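Local coordinates for protein N-acetylgalactosaminyltransferase 7 (Homo sapiens, PDB 6IWR) that belongs to the polypeptide GalNAc transferases, glycosyltransferases that combine a GT-A fold domain with a ricin-type beta-trefoil lectin domain, at residues Gln222-Gly227 with Gly353-Glu358; Phe340-Tyr345 with Lys439-Asp444; Ile359-Trp364 with Glu410-Glu415. One frame throughout, in Å; residues are numbered along the deposited sequence.

Contact 1 (Gln222-Gly227 with Gly353-Glu358)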
loop_
_atom_site.group_PDB
_atom_site.type_symbol
_atom_site.label_atom_id
_atom_site.label_comp_id
_atom_site.label_asym_id
_atom_site.label_seq_id
_atom_site.Cartn_x
_atom_site.Cartn_y
_atom_site.Cartn_z
ATOM N N GLN A 222 27.942 -5.142 -8.114
ATOM C CA GLN A 222 29.231 -5.813 -8.169
ATOM C C GLN A 222 29.129 -7.167 -8.866
ATOM O O GLN A 222 30.125 -7.662 -9.407
ATOM C CB GLN A 222 29.813 -5.942 -6.764
ATOM C CG GLN A 222 30.135 -4.578 -6.111
ATOM C CD GLN A 222 30.614 -3.466 -7.092
ATOM O OE1 GLN A 222 31.519 -3.654 -7.920
ATOM N NE2 GLN A 222 30.004 -2.290 -6.965
ATOM N N ALA A 223 27.943 -7.779 -8.883
ATOM C CA ALA A 223 27.784 -9.022 -9.637
ATOM C C ALA A 223 27.951 -8.782 -11.136
ATOM O O ALA A 223 28.541 -9.611 -11.840
ATOM C CB ALA A 223 26.420 -9.656 -9.346
ATOM N N ARG A 224 27.427 -7.657 -11.642
ATOM C CA ARG A 224 27.632 -7.321 -13.046
ATOM C C ARG A 224 29.111 -7.125 -13.349
ATOM O O ARG A 224 29.582 -7.490 -14.435
ATOM C CB ARG A 224 26.827 -6.076 -13.421
ATOM C CG ARG A 224 25.312 -6.283 -13.546
ATOM C CD ARG A 224 24.695 -5.128 -14.319
ATOM N NE ARG A 224 23.263 -5.043 -14.098
ATOM C CZ ARG A 224 22.670 -4.086 -13.396
ATOM N NH1 ARG A 224 23.397 -3.116 -12.866
ATOM N NH2 ARG A 224 21.349 -4.100 -13.227
ATOM N N SER A 225 29.871 -6.574 -12.396
ATOM C CA SER A 225 31.300 -6.370 -12.635
ATOM C C SER A 225 32.052 -7.700 -12.678
ATOM O O SER A 225 32.926 -7.901 -13.535
ATOM C CB SER A 225 31.884 -5.445 -11.570
ATOM O OG SER A 225 31.486 -4.095 -11.761
ATOM N N ILE A 226 31.738 -8.613 -11.757
ATOM C CA ILE A 226 32.260 -9.974 -11.848
ATOM C C ILE A 226 31.894 -10.594 -13.191
ATOM O O ILE A 226 32.720 -11.262 -13.832
ATOM C CB ILE A 226 31.729 -10.827 -10.679
ATOM C CG1 ILE A 226 32.245 -10.281 -9.336
ATOM C CG2 ILE A 226 32.058 -12.307 -10.918
ATOM C CD1 ILE A 226 31.436 -10.721 -8.159
ATOM N N GLY A 227 30.641 -10.420 -13.616
ATOM C CA GLY A 227 30.243 -10.881 -14.932
ATOM C C GLY A 227 31.200 -10.415 -16.009
ATOM O O GLY A 227 31.733 -11.224 -16.782
ATOM N N GLY A 353 21.654 0.841 -6.258
ATOM C CA GLY A 353 22.179 2.185 -6.288
ATOM C C GLY A 353 22.076 2.742 -7.659
ATOM O O GLY A 353 21.631 2.050 -8.548
ATOM N N GLY A 354 22.467 3.987 -7.840
ATOM C CA GLY A 354 22.488 4.536 -9.175
ATOM C C GLY A 354 23.743 4.204 -9.949
ATOM O O GLY A 354 24.444 5.086 -10.356
ATOM N N GLU A 355 23.996 2.925 -10.181
ATOM C CA GLU A 355 25.008 2.489 -11.120
ATOM C C GLU A 355 24.614 2.899 -12.509
ATOM O O GLU A 355 25.448 3.183 -13.326
ATOM C CB GLU A 355 25.232 0.980 -11.095
ATOM C CG GLU A 355 24.291 0.213 -10.216
ATOM C CD GLU A 355 22.985 -0.086 -10.882
ATOM O OE1 GLU A 355 22.990 -0.559 -12.021
ATOM O OE2 GLU A 355 21.953 0.141 -10.246
ATOM N N ASN A 356 23.326 2.856 -12.791
ATOM C CA ASN A 356 22.844 3.157 -14.116
ATOM C C ASN A 356 23.190 4.575 -14.500
ATOM O O ASN A 356 23.554 4.851 -15.618
ATOM C CB ASN A 356 21.337 2.931 -14.197
ATOM C CG ASN A 356 20.558 3.785 -13.227
ATOM O OD1 ASN A 356 20.783 3.740 -12.043
ATOM N ND2 ASN A 356 19.631 4.551 -13.735
ATOM N N PHE A 357 23.037 5.475 -13.553
ATOM C CA PHE A 357 23.433 6.850 -13.712
ATOM C C PHE A 357 24.933 7.063 -13.835
ATOM O O PHE A 357 25.375 7.820 -14.654
ATOM C CB PHE A 357 22.845 7.680 -12.588
ATOM C CG PHE A 357 21.355 7.690 -12.576
ATOM C CD1 PHE A 357 20.653 8.028 -13.700
ATOM C CD2 PHE A 357 20.661 7.360 -11.441
ATOM C CE1 PHE A 357 19.283 8.037 -13.695
ATOM C CE2 PHE A 357 19.292 7.367 -11.428
ATOM C CZ PHE A 357 18.604 7.707 -12.555
ATOM N N GLU A 358 25.701 6.356 -13.025
ATOM C CA GLU A 358 27.140 6.487 -13.007
ATOM C C GLU A 358 27.820 6.096 -14.316
ATOM O O GLU A 358 28.674 6.817 -14.795
ATOM C CB GLU A 358 27.696 5.632 -11.879
ATOM C CG GLU A 358 29.091 6.006 -11.445
ATOM C CD GLU A 358 30.125 4.971 -11.794
ATOM O OE1 GLU A 358 29.766 3.826 -12.039
ATOM O OE2 GLU A 358 31.305 5.313 -11.828
#
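The side chain of R224 leaves its helix with CG beside the backbone N and opposite the carbonyl carbon (chi1 -73°), then runs extended from CG to NE toward E355, whose own chain bends at chi2 and presents OE1 to the arriving guanidinium. The two side chains cross at about a right angle and meet in a single salt bridge, R224 NH1 to E355 OE1 at 2.7 Å. The grip is one-pronged, made through NH1 and OE1, and its hydrogen bond is bent, with an N-H...O angle of 142°. OE1 is approached from above the carboxylate plane, 49° out of it, while the acceptor lies only slightly tilted from the guanidinium plane, at its edge. The bridge spans two elements of the GT-A fold: helix 219-230, within the glycosyltransferase family 2 region, and the first turn of helix 355-365, where G354 takes the N-cap position and centres an inverse gamma turn. The backbone N of E358 bonds to G354 O at 3.2 Å in that first turn, the one that carries E355. A bound manganese ion lies about 7 Å from the R224 side chain, too far for direct ligation but close enough to place this buried ion pair beside the metal site. Y345 packs against both R224 and E355, and the R224 carbonyl accepts a hydrogen bond from Y239 OH.

Contact 2 (Phe340-Tyr345 with Lys439-Asp444); sequences FELGLY and KKFRED
F441 meets the last turn of helix 336-342 with one edge of its ring. CE1 of F441 approaches E341 O at 3.3 Å, with the oxygen near the ring plane, and CZ of F441 lies 4.3 Å from CD1 of L342. L342 O is farther off, 4.0 Å from F441 CE1, and comes in obliquely. With CG anti to the backbone N (chi1 172°), the F441 ring is directed at the L342 end of the helix; the CA atoms of L342 and F441 are 8.7 Å apart. Just beyond this shell, G343 leaves the helix with positive phi, and L342 also packs on I363 and F55. The E341 carboxylate points elsewhere, into a salt bridge with R262 and a hydrogen bond from K56 N. Helix 436-444 has further partners: F441 meets the ring of H445, R442 pairs with D414 and bonds to V411 O, and D444 makes backbone hydrogen bonds with Y52 and L53. Within that helix, K440 NZ reaches D444 OD2 one turn on, through the syn lone pair. The contact joins two short helices, and its chemistry is weak: carbonyl oxygens at the C-terminal end of a helix, probably made more negative by its dipole, would attract the slightly positive hydrogens of the ring edge, alongside a loose apolar contact with L342.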
loop_
_atom_site.group_PDB
_atom_site.type_symbol
_atom_site.label_atom_id
_atom_site.label_comp_id
_atom_site.label_asym_id
_atom_site.label_seq_id
_atom_site.Cartn_x
_atom_site.Cartn_y
_atom_site.Cartn_z
ATOM N N PHE A 340 35.814 -1.904 -19.569
ATOM C CA PHE A 340 36.974 -1.933 -18.681
ATOM C C PHE A 340 37.708 -0.598 -18.689
ATOM O O PHE A 340 38.091 -0.098 -17.623
ATOM C CB PHE A 340 37.904 -3.095 -19.018
ATOM C CG PHE A 340 37.438 -4.382 -18.443
ATOM C CD1 PHE A 340 37.787 -4.755 -17.151
ATOM C CD2 PHE A 340 36.573 -5.192 -19.160
ATOM C CE1 PHE A 340 37.310 -5.937 -16.595
ATOM C CE2 PHE A 340 36.100 -6.362 -18.619
ATOM C CZ PHE A 340 36.473 -6.744 -17.330
ATOM N N GLU A 341 37.797 0.066 -19.829
ATOM C CA GLU A 341 38.436 1.374 -19.849
ATOM C C GLU A 341 37.688 2.345 -18.928
ATOM O O GLU A 341 38.296 3.182 -18.271
ATOM C CB GLU A 341 38.529 1.911 -21.274
ATOM C CG GLU A 341 39.518 1.145 -22.135
ATOM C CD GLU A 341 39.581 1.657 -23.554
ATOM O OE1 GLU A 341 38.545 1.626 -24.244
ATOM O OE2 GLU A 341 40.668 2.086 -23.983
ATOM N N LEU A 342 36.364 2.264 -18.924
ATOM C CA LEU A 342 35.541 2.941 -17.930
ATOM C C LEU A 342 35.848 2.327 -16.570
ATOM O O LEU A 342 35.893 3.010 -15.556
ATOM C CB LEU A 342 34.060 2.843 -18.285
ATOM C CG LEU A 342 33.491 3.909 -19.230
ATOM C CD1 LEU A 342 34.568 4.697 -19.958
ATOM C CD2 LEU A 342 32.517 3.294 -20.220
ATOM N N GLY A 343 36.062 1.016 -16.587
ATOM C CA GLY A 343 36.600 0.269 -15.468
ATOM C C GLY A 343 36.025 0.217 -14.068
ATOM O O GLY A 343 36.764 0.446 -13.119
ATOM N N LEU A 344 34.752 -0.115 -13.891
ATOM C CA LEU A 344 33.762 -0.298 -14.930
ATOM C C LEU A 344 32.539 0.328 -14.308
ATOM O O LEU A 344 32.066 1.379 -14.720
ATOM C CB LEU A 344 33.487 -1.782 -15.144
ATOM C CG LEU A 344 34.644 -2.770 -15.274
ATOM C CD1 LEU A 344 34.797 -3.593 -14.007
ATOM C CD2 LEU A 344 34.394 -3.683 -16.460
ATOM N N TYR A 345 32.060 -0.346 -13.269
ATOM C CA TYR A 345 31.082 0.187 -12.349
ATOM C C TYR A 345 31.904 0.536 -11.132
ATOM O O TYR A 345 32.656 -0.294 -10.630
ATOM C CB TYR A 345 30.074 -0.886 -11.948
ATOM C CG TYR A 345 28.817 -0.943 -12.779
ATOM C CD1 TYR A 345 28.266 0.200 -13.333
ATOM C CD2 TYR A 345 28.175 -2.149 -12.999
ATOM C CE1 TYR A 345 27.114 0.138 -14.090
ATOM C CE2 TYR A 345 27.024 -2.219 -13.753
ATOM C CZ TYR A 345 26.501 -1.077 -14.294
ATOM O OH TYR A 345 25.356 -1.162 -15.039
ATOM N N LYS A 439 37.619 10.417 -8.914
ATOM C CA LYS A 439 37.900 11.790 -9.319
ATOM C C LYS A 439 39.175 11.888 -10.158
ATOM O O LYS A 439 39.217 12.655 -11.127
ATOM C CB LYS A 439 37.980 12.687 -8.090
ATOM C CG LYS A 439 36.738 13.552 -7.891
ATOM C CD LYS A 439 36.509 13.916 -6.424
ATOM C CE LYS A 439 35.919 15.310 -6.336
ATOM N NZ LYS A 439 35.006 15.630 -7.495
ATOM N N LYS A 440 40.211 11.105 -9.830
ATOM C CA LYS A 440 41.406 11.104 -10.670
ATOM C C LYS A 440 41.113 10.548 -12.066
ATOM O O LYS A 440 41.665 11.038 -13.067
ATOM C CB LYS A 440 42.521 10.315 -9.998
ATOM C CG LYS A 440 43.809 10.322 -10.775
ATOM C CD LYS A 440 44.965 9.837 -9.913
ATOM C CE LYS A 440 46.015 9.090 -10.727
ATOM N NZ LYS A 440 46.440 9.847 -11.907
ATOM N N PHE A 441 40.261 9.523 -12.158
ATOM C CA PHE A 441 39.867 9.006 -13.467
ATOM C C PHE A 441 39.315 10.115 -14.355
ATOM O O PHE A 441 39.753 10.296 -15.500
ATOM C CB PHE A 441 38.830 7.896 -13.307
ATOM C CG PHE A 441 38.236 7.445 -14.601
ATOM C CD1 PHE A 441 38.831 6.420 -15.333
ATOM C CD2 PHE A 441 37.083 8.049 -15.099
ATOM C CE1 PHE A 441 38.288 6.008 -16.540
ATOM C CE2 PHE A 441 36.523 7.630 -16.294
ATOM C CZ PHE A 441 37.132 6.610 -17.020
ATOM N N ARG A 442 38.351 10.873 -13.831
ATOM C CA ARG A 442 37.717 11.924 -14.615
ATOM C C ARG A 442 38.726 12.979 -15.050
ATOM O O ARG A 442 38.688 13.450 -16.193
ATOM C CB ARG A 442 36.596 12.554 -13.806
ATOM C CG ARG A 442 35.830 13.549 -14.581
ATOM C CD ARG A 442 34.744 14.154 -13.736
ATOM N NE ARG A 442 34.290 15.411 -14.316
ATOM C CZ ARG A 442 33.326 16.158 -13.798
ATOM N NH1 ARG A 442 32.710 15.775 -12.689
ATOM N NH2 ARG A 442 32.974 17.287 -14.398
ATOM N N GLU A 443 39.642 13.360 -14.158
ATOM C CA GLU A 443 40.657 14.337 -14.531
ATOM C C GLU A 443 41.655 13.768 -15.533
ATOM O O GLU A 443 42.016 14.441 -16.496
ATOM C CB GLU A 443 41.375 14.851 -13.290
ATOM C CG GLU A 443 40.780 16.152 -12.772
ATOM C CD GLU A 443 41.276 16.534 -11.385
ATOM O OE1 GLU A 443 41.643 15.621 -10.599
ATOM O OE2 GLU A 443 41.293 17.755 -11.087
ATOM N N ASP A 444 42.120 12.539 -15.329
ATOM C CA ASP A 444 43.138 12.005 -16.228
ATOM C C ASP A 444 42.618 11.900 -17.655
ATOM O O ASP A 444 43.354 12.178 -18.607
ATOM C CB ASP A 444 43.631 10.646 -15.732
ATOM C CG ASP A 444 44.565 10.763 -14.532
ATOM O OD1 ASP A 444 45.004 11.893 -14.229
ATOM O OD2 ASP A 444 44.829 9.730 -13.877
#

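Contact 3 (Ile359-Trp364 with Glu410-Glu415); sequences ISYKIW and EVWWDE
Helix 355-365 approaches helix 400-412 most closely at Y361 and W412, whose CA atoms are 6.8 Å apart, near the point where the 410-415 segment turns away through D414 with positive phi. Two helices of the glycosyltransferase part of the chain pack here through aromatic side chains. Y361 touches W412 through CB and W413 through its ring: the W413 edge meets the Y361 face in an offset T-shaped pair, centroids 5.0 Å apart and planes at 77°. W413 NE1 is the atom of that edge nearest the phenol, 3.2 Å from Y361 CE2. On the other tryptophan, Y361 CB lies over one face of the W412 indole, 4.0 Å from W412 CG. K362 shares the same face: its CA stands 4.2 Å from the centroid of the W412 six-membered ring, 23° off the normal, a CH-pi contact. The K362 chain then bends at chi3 and chi4, carrying NZ to a salt bridge with E358 and near L344 O, a probable hydrogen bond. W413 also stacks on F450. On the opposite face of the W412 indole, V411 CG2 lies 3.6 Å above the ring plane, toward the rim.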
loop_
_atom_site.group_PDB
_atom_site.type_symbol
_atom_site.label_atom_id
_atom_site.label_comp_id
_atom_site.label_asym_id
_atom_site.label_seq_id
_atom_site.Cartn_x
_atom_site.Cartn_y
_atom_site.Cartn_z
ATOM N N ILE A 359 27.409 4.977 -14.906
ATOM C CA ILE A 359 27.923 4.551 -16.202
ATOM C C ILE A 359 27.437 5.482 -17.302
ATOM O O ILE A 359 28.191 5.777 -18.240
ATOM C CB ILE A 359 27.536 3.079 -16.463
ATOM C CG1 ILE A 359 28.298 2.507 -17.661
ATOM C CG2 ILE A 359 26.046 2.947 -16.722
ATOM C CD1 ILE A 359 29.751 2.334 -17.431
ATOM N N SER A 360 26.194 5.984 -17.201
ATOM C CA SER A 360 25.702 6.967 -18.176
ATOM C C SER A 360 26.557 8.233 -18.186
ATOM O O SER A 360 27.023 8.668 -19.246
ATOM C CB SER A 360 24.250 7.336 -17.887
ATOM O OG SER A 360 23.415 6.203 -17.932
ATOM N N TYR A 361 26.744 8.867 -17.022
ATOM C CA TYR A 361 27.564 10.075 -16.991
ATOM C C TYR A 361 28.983 9.780 -17.485
ATOM O O TYR A 361 29.492 10.488 -18.360
ATOM C CB TYR A 361 27.567 10.700 -15.591
ATOM C CG TYR A 361 26.180 10.916 -15.011
ATOM C CD1 TYR A 361 25.150 11.414 -15.790
ATOM C CD2 TYR A 361 25.906 10.596 -13.684
ATOM C CE1 TYR A 361 23.889 11.603 -15.262
ATOM C CE2 TYR A 361 24.656 10.775 -13.139
ATOM C CZ TYR A 361 23.644 11.278 -13.925
ATOM O OH TYR A 361 22.379 11.447 -13.385
ATOM N N LYS A 362 29.620 8.706 -16.982
ATOM C CA LYS A 362 30.946 8.336 -17.496
ATOM C C LYS A 362 30.965 8.294 -19.024
ATOM O O LYS A 362 31.844 8.888 -19.666
ATOM C CB LYS A 362 31.412 6.978 -16.947
ATOM C CG LYS A 362 31.915 7.026 -15.532
ATOM C CD LYS A 362 32.971 5.981 -15.242
ATOM C CE LYS A 362 32.358 4.667 -14.805
ATOM N NZ LYS A 362 33.071 4.110 -13.631
ATOM N N ILE A 363 30.025 7.558 -19.627
ATOM C CA ILE A 363 30.079 7.385 -21.074
ATOM C C ILE A 363 29.984 8.741 -21.764
ATOM O O ILE A 363 30.763 9.063 -22.676
ATOM C CB ILE A 363 28.966 6.447 -21.552
ATOM C CG1 ILE A 363 29.259 5.028 -21.116
ATOM C CG2 ILE A 363 28.828 6.544 -23.045
ATOM C CD1 ILE A 363 28.122 4.071 -21.420
ATOM N N TRP A 364 29.013 9.548 -21.348
ATOM C CA TRP A 364 28.736 10.784 -22.059
ATOM C C TRP A 364 29.848 11.802 -21.841
ATOM O O TRP A 364 30.380 12.370 -22.804
ATOM C CB TRP A 364 27.395 11.345 -21.605
ATOM C CG TRP A 364 26.210 10.839 -22.351
ATOM C CD1 TRP A 364 25.110 10.233 -21.824
ATOM C CD2 TRP A 364 25.971 10.949 -23.758
ATOM N NE1 TRP A 364 24.201 9.959 -22.803
ATOM C CE2 TRP A 364 24.699 10.378 -24.006
ATOM C CE3 TRP A 364 26.696 11.489 -24.832
ATOM C CZ2 TRP A 364 24.150 10.293 -25.289
ATOM C CZ3 TRP A 364 26.153 11.423 -26.098
ATOM C CH2 TRP A 364 24.883 10.832 -26.320
ATOM N N GLU A 410 28.883 13.333 -6.301
ATOM C CA GLU A 410 30.096 14.033 -5.907
ATOM C C GLU A 410 31.182 13.945 -6.982
ATOM O O GLU A 410 32.025 14.854 -7.098
ATOM C CB GLU A 410 30.608 13.473 -4.576
ATOM C CG GLU A 410 30.012 14.105 -3.288
ATOM C CD GLU A 410 30.101 15.622 -3.256
ATOM O OE1 GLU A 410 29.195 16.263 -2.659
ATOM O OE2 GLU A 410 31.065 16.169 -3.839
ATOM N N VAL A 411 31.196 12.880 -7.787
ATOM C CA VAL A 411 32.256 12.783 -8.787
ATOM C C VAL A 411 31.825 13.384 -10.130
ATOM O O VAL A 411 32.672 13.878 -10.875
ATOM C CB VAL A 411 32.758 11.324 -8.932
ATOM C CG1 VAL A 411 31.633 10.373 -8.833
ATOM C CG2 VAL A 411 33.461 11.117 -10.276
ATOM N N TRP A 412 30.525 13.417 -10.435
ATOM C CA TRP A 412 30.075 13.735 -11.790
ATOM C C TRP A 412 29.241 15.000 -11.923
ATOM O O TRP A 412 29.289 15.625 -12.982
ATOM C CB TRP A 412 29.277 12.558 -12.385
ATOM C CG TRP A 412 30.129 11.360 -12.624
ATOM C CD1 TRP A 412 30.100 10.162 -11.946
ATOM C CD2 TRP A 412 31.198 11.253 -13.571
ATOM N NE1 TRP A 412 31.092 9.314 -12.434
ATOM C CE2 TRP A 412 31.771 9.965 -13.429
ATOM C CE3 TRP A 412 31.745 12.131 -14.514
ATOM C CZ2 TRP A 412 32.848 9.544 -14.198
ATOM C CZ3 TRP A 412 32.821 11.701 -15.282
ATOM C CH2 TRP A 412 33.357 10.425 -15.120
ATOM N N TRP A 413 28.481 15.404 -10.904
ATOM C CA TRP A 413 27.500 16.473 -11.087
ATOM C C TRP A 413 28.056 17.878 -10.897
ATOM O O TRP A 413 27.312 18.844 -11.104
ATOM C CB TRP A 413 26.319 16.314 -10.129
ATOM C CG TRP A 413 25.288 15.322 -10.533
ATOM C CD1 TRP A 413 25.466 14.211 -11.320
ATOM C CD2 TRP A 413 23.898 15.335 -10.164
ATOM N NE1 TRP A 413 24.273 13.531 -11.461
ATOM C CE2 TRP A 413 23.296 14.192 -10.757
ATOM C CE3 TRP A 413 23.105 16.196 -9.391
ATOM C CZ2 TRP A 413 21.939 13.898 -10.608
ATOM C CZ3 TRP A 413 21.761 15.901 -9.241
ATOM C CH2 TRP A 413 21.189 14.757 -9.845
ATOM N N ASP A 414 29.314 18.024 -10.496
ATOM C CA ASP A 414 29.881 19.345 -10.265
ATOM C C ASP A 414 28.937 20.260 -9.495
ATOM O O ASP A 414 28.442 19.899 -8.421
ATOM C CB ASP A 414 30.248 20.029 -11.576
ATOM C CG ASP A 414 31.099 19.159 -12.465
ATOM O OD1 ASP A 414 31.813 18.290 -11.927
ATOM O OD2 ASP A 414 31.030 19.332 -13.706
ATOM N N GLU A 415 28.688 21.451 -10.048
ATOM C CA GLU A 415 27.928 22.477 -9.350
ATOM C C GLU A 415 26.519 21.962 -9.133
ATOM O O GLU A 415 25.797 22.436 -8.248
ATOM C CB GLU A 415 27.918 23.805 -10.121
ATOM C CG GLU A 415 27.730 23.716 -11.634
ATOM C CD GLU A 415 28.997 24.086 -12.397
ATOM O OE1 GLU A 415 28.896 24.709 -13.488
ATOM O OE2 GLU A 415 30.093 23.763 -11.886
#

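How the contacts relate
Contacts 1 and 3 are buried and share helix 355-365: its first turn supplies the acid of an ion pair beside the metal site, and the following residues pack against tryptophans; the two contact centres are about 15 Å apart. Contact 2 is partly buried, farthest of the three from the centre of the chain, and meets through a ring edge and helix-end carbonyls. Chemistry thus passes from charged in contact 1 to aromatic in contact 3 and weakly polar in contact 2. The 340-345 segment bridges these settings, since its helix-end residues face F441 in contact 2 while Y345 reaches back to contact 1.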